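Local coordinates for uncharacterized protein (Candida albicans, PDB 5K04), which probably serves as the non-catalytic, helical-repeat auxiliary subunit of the NatB N-terminal acetyltransferase complex, wrapping around the catalytic NAT3 subunit, at residues Ser120-Asp125 and Glu475-Ile480; Thr146-Phe151 and Gln482-Gly487; Glu187-Thr192 and Val488-Glu493. All blocks are in the same frame, centred on the assembly; numbering follows the deposited sequence.

In the fold
All three contacts join the N-terminal helical region (a loop in contact 1, helices in contacts 2 and 3) to residues 475-493, the end of helix 456-485 and the start of helix 489-503. Contacts 1 and 2 share helix 456-485, about 14 Å apart between centres; the centres of contacts 2 and 3 lie about 9 Å apart, where helix 456-485 turns into helix 489-503, and F489 packs on L147 and F151. Contact 1, partly buried, sets a loop against the helix through isoleucines and a loose charge pair. Contact 2 is buried and aromatic, with an indole-to-carbonyl hydrogen bond. Contact 3, also buried, mixes aliphatic packing with polar atoms against a tyrosine ring.

Contact 1 (Ser120-Asp125 and Glu475-Ile480); sequences SIEKYD and EIKESI
I121 overlaps I480, the two branched side chains lying alongside each other and pointing opposite ways. CD1 of I121 reaches CG2 of I480 at 3.8 Å, and CG2 of I121 meets CD1 of I480 at the same 3.8 Å. The match is reciprocal: each long arm lies on the other's short branch, and both isoleucines hold CG1 beside the backbone N (chi1 -70° in I121, -65° in I480). I121 also packs on F129 of helix 126-138 and on I481. The loop joining helix 109-120 to helix 126-138, which starts with a type I turn from S120 to K123, is thereby seated on helix 456-485 of the all-helical superhelix. At the more open side E122 crosses K477. Its OE2 lies 3.4 Å from K477 CE, against the methylenes of the lysine, while the bend at chi4 (-65°) leaves NZ 4.4 Å from the same oxygen. That is too long for a salt bridge, though the opposite charges probably attract. Another side of helix 456-485 meets NAT3: E475 hydrogen-bonds N28 and S30 of that subunit, and S479 OG bonds its S33.

Contact 2 (Thr146-Phe151 and Gln482-Gly487); sequences TLWYAF and QGFDNG
W148 holds CG beside its backbone N (chi1 -72°), and the indole is turned so that NE1 reaches across to helix 456-485; F484, its ring rotated to chi2 -85°, presents an edge to that indole. The rings form an edge-to-face (T-shaped) pair. F484 CD1 stands over one face of the indole, 3.6 Å from W148 CD1, and the centroids of the phenyl and the five-membered ring are 5.0 Å apart with planes at 88°. The same two residues are joined by a moderately bent hydrogen bond from W148 NE1 to F484 O, 2.8 Å long. The acceptor lies close to the indole plane, whereas NE1 sits well above the plane of the carbonyl. From the opposite face of that carbonyl comes G487 N at 3.3 Å, part of the Schellman motif that ends the helix. D485 OD1 approaches the indole edge, 3.7 Å from W148 CZ2, its carboxylate nearly coplanar with the indole. F151 CD2 comes obliquely to F484 CE1, 4.4 Å away, and further rings extend the aromatic cluster: F117 meets F484, F133 meets W148 and F489 meets F151. The chemistry implies that a buried indole N-H is satisfied by a main-chain oxygen that already takes the G487 N-H on its other face, so two donors grip F484 O at the helix end, while the bond and the phenyl edge against its face together probably restrict the indole's rotation.

Contact 3 (Glu187-Thr192 and Val488-Glu493); sequences EIYVYT and VFNKLE
Y189 and V190 on helix 185-192 pack against F489 and N490, which open helix 489-503. Two helices of an all-helical subunit, whose central region belongs to the TPR clan, thus meet: the axes of segments 187-192 and 489-493 approach to 9.8 Å, with N-to-C directions 56° from parallel. Apolar packing centres on V190: its CG2, beside the backbone N, crosses obliquely onto F489 and lies 3.6 Å from the CG of that ring. The phenyl ring of F489 also meets F151, and it touches L147 and W148 of helix 143-157, so this contact continues the aromatic cluster of helix 143-157. CD2 of Y189 is a looser neighbour of F489 CB. Contacts with the tyrosine ring form the second group. With CG anti to the backbone N (chi1 169°), Y189 lays its ring across the first turn of helix 489-503. N490 CA makes a CH-pi contact over the ring face, 4.3 Å from the centroid, and F489 O comes within 3.4 Å of Y189 CE2. Polar links form the third group. N490 N bonds OE1 of Q186, while N490 O accepts from Q8 and K491 NZ donates to the backbone O of F7, both on the neighbouring NAT3 chain. A water donates to E493 OE1 at 2.8 Å and lies in the plane of the Y189 ring at its edge; its separation from Y189 OH is too short to be trusted. E493 OE1 also bonds H154. On the same face of the Y189 ring as N490 CA, the amide oxygen OD1 of N490 sits toward the rim, 3.5 Å from Y189 CG, its amide plane turned 62° from the ring.

Contact 1 (Ser120-Asp125 and Glu475-Ile480)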
# COMPACT_ATOMS: atom_id res chain seq x y z
N SER A 120 4.16 20.38 -10.83
CA SER A 120 2.80 19.95 -11.11
C SER A 120 2.54 18.50 -10.76
O SER A 120 1.38 18.10 -10.69
CB SER A 120 2.45 20.15 -12.60
OG SER A 120 2.32 21.53 -12.93
N ILE A 121 3.59 17.71 -10.53
CA ILE A 121 3.41 16.26 -10.42
C ILE A 121 2.48 15.92 -9.26
O ILE A 121 1.52 15.15 -9.42
CB ILE A 121 4.78 15.57 -10.30
CG1 ILE A 121 5.50 15.68 -11.66
CG2 ILE A 121 4.61 14.10 -9.87
CD1 ILE A 121 6.83 14.98 -11.76
N GLU A 122 2.73 16.52 -8.09
CA GLU A 122 1.88 16.33 -6.91
C GLU A 122 0.39 16.52 -7.22
O GLU A 122 -0.45 15.90 -6.57
CB GLU A 122 2.30 17.32 -5.81
CG GLU A 122 3.74 17.15 -5.29
CD GLU A 122 4.77 17.97 -6.07
OE1 GLU A 122 4.57 18.20 -7.29
OE2 GLU A 122 5.79 18.38 -5.46
N LYS A 123 0.07 17.37 -8.19
CA LYS A 123 -1.31 17.63 -8.61
C LYS A 123 -1.51 16.93 -9.94
O LYS A 123 -1.12 17.45 -11.00
CB LYS A 123 -1.56 19.13 -8.74
CG LYS A 123 -1.48 19.90 -7.45
CD LYS A 123 -1.76 21.39 -7.66
CE LYS A 123 -1.90 22.08 -6.32
NZ LYS A 123 -2.16 23.53 -6.44
N TYR A 124 -2.14 15.77 -9.91
CA TYR A 124 -2.13 14.87 -11.07
C TYR A 124 -3.19 15.31 -12.08
O TYR A 124 -4.18 14.63 -12.34
CB TYR A 124 -2.33 13.43 -10.61
CG TYR A 124 -1.44 13.05 -9.43
CD1 TYR A 124 -1.83 13.32 -8.12
CD2 TYR A 124 -0.21 12.42 -9.64
CE1 TYR A 124 -1.03 12.98 -7.05
CE2 TYR A 124 0.60 12.07 -8.56
CZ TYR A 124 0.18 12.36 -7.26
OH TYR A 124 0.96 12.03 -6.17
N ASP A 125 -2.95 16.49 -12.65
CA ASP A 125 -3.84 17.09 -13.65
C ASP A 125 -3.26 16.77 -15.01
O ASP A 125 -2.45 17.51 -15.56
CB ASP A 125 -3.98 18.60 -13.43
CG ASP A 125 -5.07 19.23 -14.30
OD1 ASP A 125 -5.39 18.67 -15.37
OD2 ASP A 125 -5.60 20.30 -13.91
N GLU A 475 10.68 9.98 -2.84
CA GLU A 475 11.24 8.95 -3.70
C GLU A 475 10.37 8.72 -4.95
O GLU A 475 10.90 8.59 -6.06
CB GLU A 475 11.46 7.66 -2.91
CG GLU A 475 12.62 7.76 -1.90
CD GLU A 475 12.88 6.46 -1.10
OE1 GLU A 475 11.98 5.58 -1.02
OE2 GLU A 475 14.00 6.32 -0.57
N ILE A 476 9.04 8.70 -4.79
CA ILE A 476 8.19 8.44 -5.95
C ILE A 476 8.19 9.62 -6.92
O ILE A 476 8.18 9.43 -8.14
CB ILE A 476 6.77 8.03 -5.54
CG1 ILE A 476 6.08 7.43 -6.76
CG2 ILE A 476 5.95 9.20 -4.99
CD1 ILE A 476 6.67 6.11 -7.19
N LYS A 477 8.23 10.85 -6.40
CA LYS A 477 8.36 12.01 -7.28
C LYS A 477 9.59 11.87 -8.16
O LYS A 477 9.51 12.02 -9.39
CB LYS A 477 8.42 13.29 -6.44
CG LYS A 477 8.73 14.58 -7.22
CD LYS A 477 8.02 15.76 -6.59
CE LYS A 477 8.38 17.09 -7.26
NZ LYS A 477 9.82 17.42 -7.07
N GLU A 478 10.75 11.57 -7.55
CA GLU A 478 11.99 11.40 -8.31
C GLU A 478 11.89 10.23 -9.30
O GLU A 478 12.37 10.32 -10.43
CB GLU A 478 13.16 11.19 -7.34
CG GLU A 478 14.55 11.07 -8.00
CD GLU A 478 15.05 12.37 -8.69
OE1 GLU A 478 16.09 12.31 -9.38
OE2 GLU A 478 14.41 13.43 -8.53
N SER A 479 11.25 9.13 -8.89
CA SER A 479 11.00 8.01 -9.79
C SER A 479 10.22 8.44 -11.03
O SER A 479 10.52 8.02 -12.15
CB SER A 479 10.25 6.91 -9.03
OG SER A 479 11.00 6.47 -7.90
N ILE A 480 9.20 9.29 -10.84
CA ILE A 480 8.42 9.81 -11.97
C ILE A 480 9.28 10.66 -12.89
O ILE A 480 9.18 10.59 -14.12
CB ILE A 480 7.20 10.59 -11.45
CG1 ILE A 480 6.23 9.64 -10.73
CG2 ILE A 480 6.52 11.31 -12.61
CD1 ILE A 480 5.08 10.35 -10.05

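Contact 2 (Thr146-Phe151 and Gln482-Gly487)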
# COMPACT_ATOMS: atom_id res chain seq x y z
N THR A 146 8.48 14.36 -27.71
CA THR A 146 7.34 13.90 -28.49
C THR A 146 6.69 12.69 -27.85
O THR A 146 5.45 12.57 -27.80
CB THR A 146 7.79 13.61 -29.93
OG1 THR A 146 8.41 14.78 -30.47
CG2 THR A 146 6.60 13.22 -30.78
N LEU A 147 7.51 11.79 -27.31
CA LEU A 147 6.99 10.61 -26.62
C LEU A 147 6.21 11.01 -25.37
O LEU A 147 5.13 10.48 -25.11
CB LEU A 147 8.16 9.68 -26.25
CG LEU A 147 8.80 8.99 -27.45
CD1 LEU A 147 10.23 8.55 -27.18
CD2 LEU A 147 7.95 7.78 -27.81
N TRP A 148 6.77 11.94 -24.58
CA TRP A 148 6.08 12.50 -23.42
C TRP A 148 4.68 12.96 -23.80
O TRP A 148 3.67 12.55 -23.21
CB TRP A 148 6.88 13.68 -22.86
CG TRP A 148 8.14 13.29 -22.14
CD1 TRP A 148 8.69 12.05 -22.06
CD2 TRP A 148 9.00 14.17 -21.38
NE1 TRP A 148 9.85 12.09 -21.29
CE2 TRP A 148 10.05 13.37 -20.86
CE3 TRP A 148 8.98 15.53 -21.08
CZ2 TRP A 148 11.08 13.90 -20.07
CZ3 TRP A 148 10.00 16.07 -20.30
CH2 TRP A 148 11.04 15.25 -19.81
N TYR A 149 4.62 13.84 -24.80
CA TYR A 149 3.37 14.43 -25.25
C TYR A 149 2.38 13.34 -25.66
O TYR A 149 1.22 13.36 -25.24
CB TYR A 149 3.69 15.38 -26.39
CG TYR A 149 2.57 16.27 -26.84
CD1 TYR A 149 1.58 16.67 -25.96
CD2 TYR A 149 2.51 16.72 -28.16
CE1 TYR A 149 0.54 17.50 -26.37
CE2 TYR A 149 1.47 17.56 -28.59
CZ TYR A 149 0.49 17.95 -27.68
OH TYR A 149 -0.54 18.77 -28.08
N ALA A 150 2.85 12.36 -26.44
CA ALA A 150 2.02 11.24 -26.89
C ALA A 150 1.54 10.40 -25.72
O ALA A 150 0.35 10.05 -25.63
CB ALA A 150 2.82 10.37 -27.87
N PHE A 151 2.46 10.05 -24.83
CA PHE A 151 2.08 9.27 -23.66
C PHE A 151 1.06 10.02 -22.80
O PHE A 151 0.16 9.40 -22.23
CB PHE A 151 3.34 8.93 -22.85
CG PHE A 151 3.08 8.03 -21.68
CD1 PHE A 151 2.70 6.71 -21.87
CD2 PHE A 151 3.22 8.50 -20.39
CE1 PHE A 151 2.46 5.88 -20.78
CE2 PHE A 151 2.99 7.69 -19.30
CZ PHE A 151 2.61 6.37 -19.50
N GLN A 482 12.64 10.55 -13.24
CA GLN A 482 13.62 9.69 -13.91
C GLN A 482 12.95 8.77 -14.91
O GLN A 482 13.51 8.48 -15.97
CB GLN A 482 14.38 8.87 -12.86
CG GLN A 482 15.29 9.67 -11.96
CD GLN A 482 15.85 8.82 -10.82
OE1 GLN A 482 15.57 7.62 -10.72
NE2 GLN A 482 16.65 9.44 -9.96
N GLY A 483 11.77 8.26 -14.57
CA GLY A 483 11.05 7.41 -15.51
C GLY A 483 10.71 8.15 -16.80
O GLY A 483 10.75 7.56 -17.88
N PHE A 484 10.34 9.43 -16.70
CA PHE A 484 10.16 10.24 -17.90
C PHE A 484 11.49 10.52 -18.60
O PHE A 484 11.58 10.40 -19.83
CB PHE A 484 9.45 11.55 -17.56
CG PHE A 484 7.94 11.48 -17.60
CD1 PHE A 484 7.25 11.66 -18.79
CD2 PHE A 484 7.21 11.27 -16.43
CE1 PHE A 484 5.87 11.61 -18.83
CE2 PHE A 484 5.82 11.21 -16.46
CZ PHE A 484 5.15 11.38 -17.66
N ASP A 485 12.53 10.90 -17.84
CA ASP A 485 13.81 11.25 -18.44
C ASP A 485 14.40 10.07 -19.19
O ASP A 485 14.97 10.22 -20.28
CB ASP A 485 14.81 11.71 -17.38
CG ASP A 485 14.61 13.15 -16.97
OD1 ASP A 485 13.70 13.82 -17.51
OD2 ASP A 485 15.36 13.60 -16.09
N ASN A 486 14.34 8.90 -18.59
CA ASN A 486 14.56 7.68 -19.35
C ASN A 486 13.72 6.92 -20.36
O ASN A 486 14.06 5.81 -20.74
CB ASN A 486 15.11 6.59 -18.44
CG ASN A 486 16.38 7.08 -17.69
OD1 ASN A 486 17.50 6.95 -18.19
ND2 ASN A 486 16.19 7.68 -16.52
N GLY A 487 12.59 7.43 -20.74
CA GLY A 487 11.85 6.46 -21.53
C GLY A 487 11.05 5.25 -21.12
O GLY A 487 10.81 4.38 -21.96

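Contact 3 (Glu187-Thr192 and Val488-Glu493)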
# COMPACT_ATOMS: atom_id res chain seq x y z
N GLU A 187 8.90 2.66 -27.02
CA GLU A 187 8.22 3.47 -28.03
C GLU A 187 7.08 2.67 -28.66
O GLU A 187 5.97 3.18 -28.84
CB GLU A 187 9.21 3.95 -29.09
CG GLU A 187 10.43 4.65 -28.54
CD GLU A 187 11.38 5.13 -29.62
OE1 GLU A 187 11.21 4.72 -30.78
OE2 GLU A 187 12.30 5.92 -29.29
N ILE A 188 7.35 1.41 -29.01
CA ILE A 188 6.31 0.55 -29.57
C ILE A 188 5.15 0.41 -28.59
O ILE A 188 3.98 0.51 -28.98
CB ILE A 188 6.91 -0.82 -29.94
CG1 ILE A 188 7.94 -0.67 -31.08
CG2 ILE A 188 5.82 -1.80 -30.33
CD1 ILE A 188 8.70 -1.95 -31.43
N TYR A 189 5.46 0.23 -27.30
CA TYR A 189 4.41 0.17 -26.29
C TYR A 189 3.50 1.41 -26.36
O TYR A 189 2.27 1.29 -26.43
CB TYR A 189 5.03 0.02 -24.89
CG TYR A 189 4.06 0.21 -23.74
CD1 TYR A 189 3.22 -0.83 -23.32
CD2 TYR A 189 3.98 1.43 -23.06
CE1 TYR A 189 2.30 -0.65 -22.27
CE2 TYR A 189 3.09 1.61 -21.99
CZ TYR A 189 2.25 0.57 -21.61
OH TYR A 189 1.38 0.75 -20.58
N VAL A 190 4.10 2.61 -26.39
CA VAL A 190 3.32 3.84 -26.39
C VAL A 190 2.37 3.86 -27.57
O VAL A 190 1.18 4.19 -27.44
CB VAL A 190 4.23 5.08 -26.41
CG1 VAL A 190 3.38 6.36 -26.53
CG2 VAL A 190 5.06 5.16 -25.15
N TYR A 191 2.89 3.50 -28.75
CA TYR A 191 2.09 3.45 -29.97
C TYR A 191 0.86 2.56 -29.77
O TYR A 191 -0.26 2.94 -30.13
CB TYR A 191 2.98 2.97 -31.13
CG TYR A 191 2.36 3.09 -32.50
CD1 TYR A 191 1.60 4.18 -32.84
CD2 TYR A 191 2.55 2.10 -33.46
CE1 TYR A 191 1.01 4.29 -34.08
CE2 TYR A 191 1.98 2.21 -34.72
CZ TYR A 191 1.21 3.30 -35.03
OH TYR A 191 0.64 3.41 -36.29
N THR A 192 1.05 1.37 -29.17
CA THR A 192 -0.06 0.43 -28.99
C THR A 192 -1.16 1.00 -28.11
O THR A 192 -2.30 0.52 -28.18
CB THR A 192 0.40 -0.88 -28.37
OG1 THR A 192 0.88 -0.62 -27.04
CG2 THR A 192 1.50 -1.53 -29.20
N VAL A 488 10.69 5.16 -19.84
CA VAL A 488 10.20 3.91 -19.29
C VAL A 488 8.68 3.97 -19.17
O VAL A 488 8.11 3.83 -18.08
CB VAL A 488 10.86 3.61 -17.94
CG1 VAL A 488 10.87 2.12 -17.68
CG2 VAL A 488 12.28 4.16 -17.93
N PHE A 489 8.03 4.14 -20.32
CA PHE A 489 6.58 4.31 -20.36
C PHE A 489 5.84 3.04 -19.92
O PHE A 489 4.72 3.13 -19.40
CB PHE A 489 6.19 4.76 -21.77
CG PHE A 489 6.95 5.98 -22.23
CD1 PHE A 489 6.62 7.23 -21.74
CD2 PHE A 489 8.00 5.87 -23.11
CE1 PHE A 489 7.33 8.34 -22.13
CE2 PHE A 489 8.71 6.97 -23.50
CZ PHE A 489 8.37 8.21 -23.01
N ASN A 490 6.46 1.87 -20.12
CA ASN A 490 6.09 0.56 -19.56
C ASN A 490 5.66 0.59 -18.10
O ASN A 490 4.87 -0.26 -17.66
CB ASN A 490 7.27 -0.43 -19.66
CG ASN A 490 7.18 -1.29 -20.85
OD1 ASN A 490 6.10 -1.42 -21.43
ND2 ASN A 490 8.28 -1.90 -21.24
N LYS A 491 6.23 1.51 -17.32
CA LYS A 491 6.13 1.52 -15.88
C LYS A 491 5.62 2.83 -15.33
O LYS A 491 5.32 2.90 -14.13
CB LYS A 491 7.50 1.23 -15.24
CG LYS A 491 8.24 0.03 -15.82
CD LYS A 491 7.50 -1.29 -15.53
CE LYS A 491 8.38 -2.51 -15.86
NZ LYS A 491 7.60 -3.79 -15.85
N LEU A 492 5.54 3.87 -16.16
CA LEU A 492 5.28 5.23 -15.69
C LEU A 492 3.92 5.35 -15.03
O LEU A 492 3.79 5.91 -13.93
CB LEU A 492 5.40 6.21 -16.86
CG LEU A 492 6.69 7.00 -16.86
CD1 LEU A 492 6.71 8.01 -18.01
CD2 LEU A 492 6.90 7.69 -15.48
N GLU A 493 2.88 4.85 -15.71
CA GLU A 493 1.52 4.92 -15.17
C GLU A 493 1.46 4.34 -13.76
O GLU A 493 0.74 4.86 -12.91
CB GLU A 493 0.55 4.19 -16.10
CG GLU A 493 -0.89 4.43 -15.77
CD GLU A 493 -1.84 4.17 -16.95
OE1 GLU A 493 -1.42 3.59 -17.98
OE2 GLU A 493 -3.02 4.56 -16.84
O HOH W 1 0.76 2.87 -19.58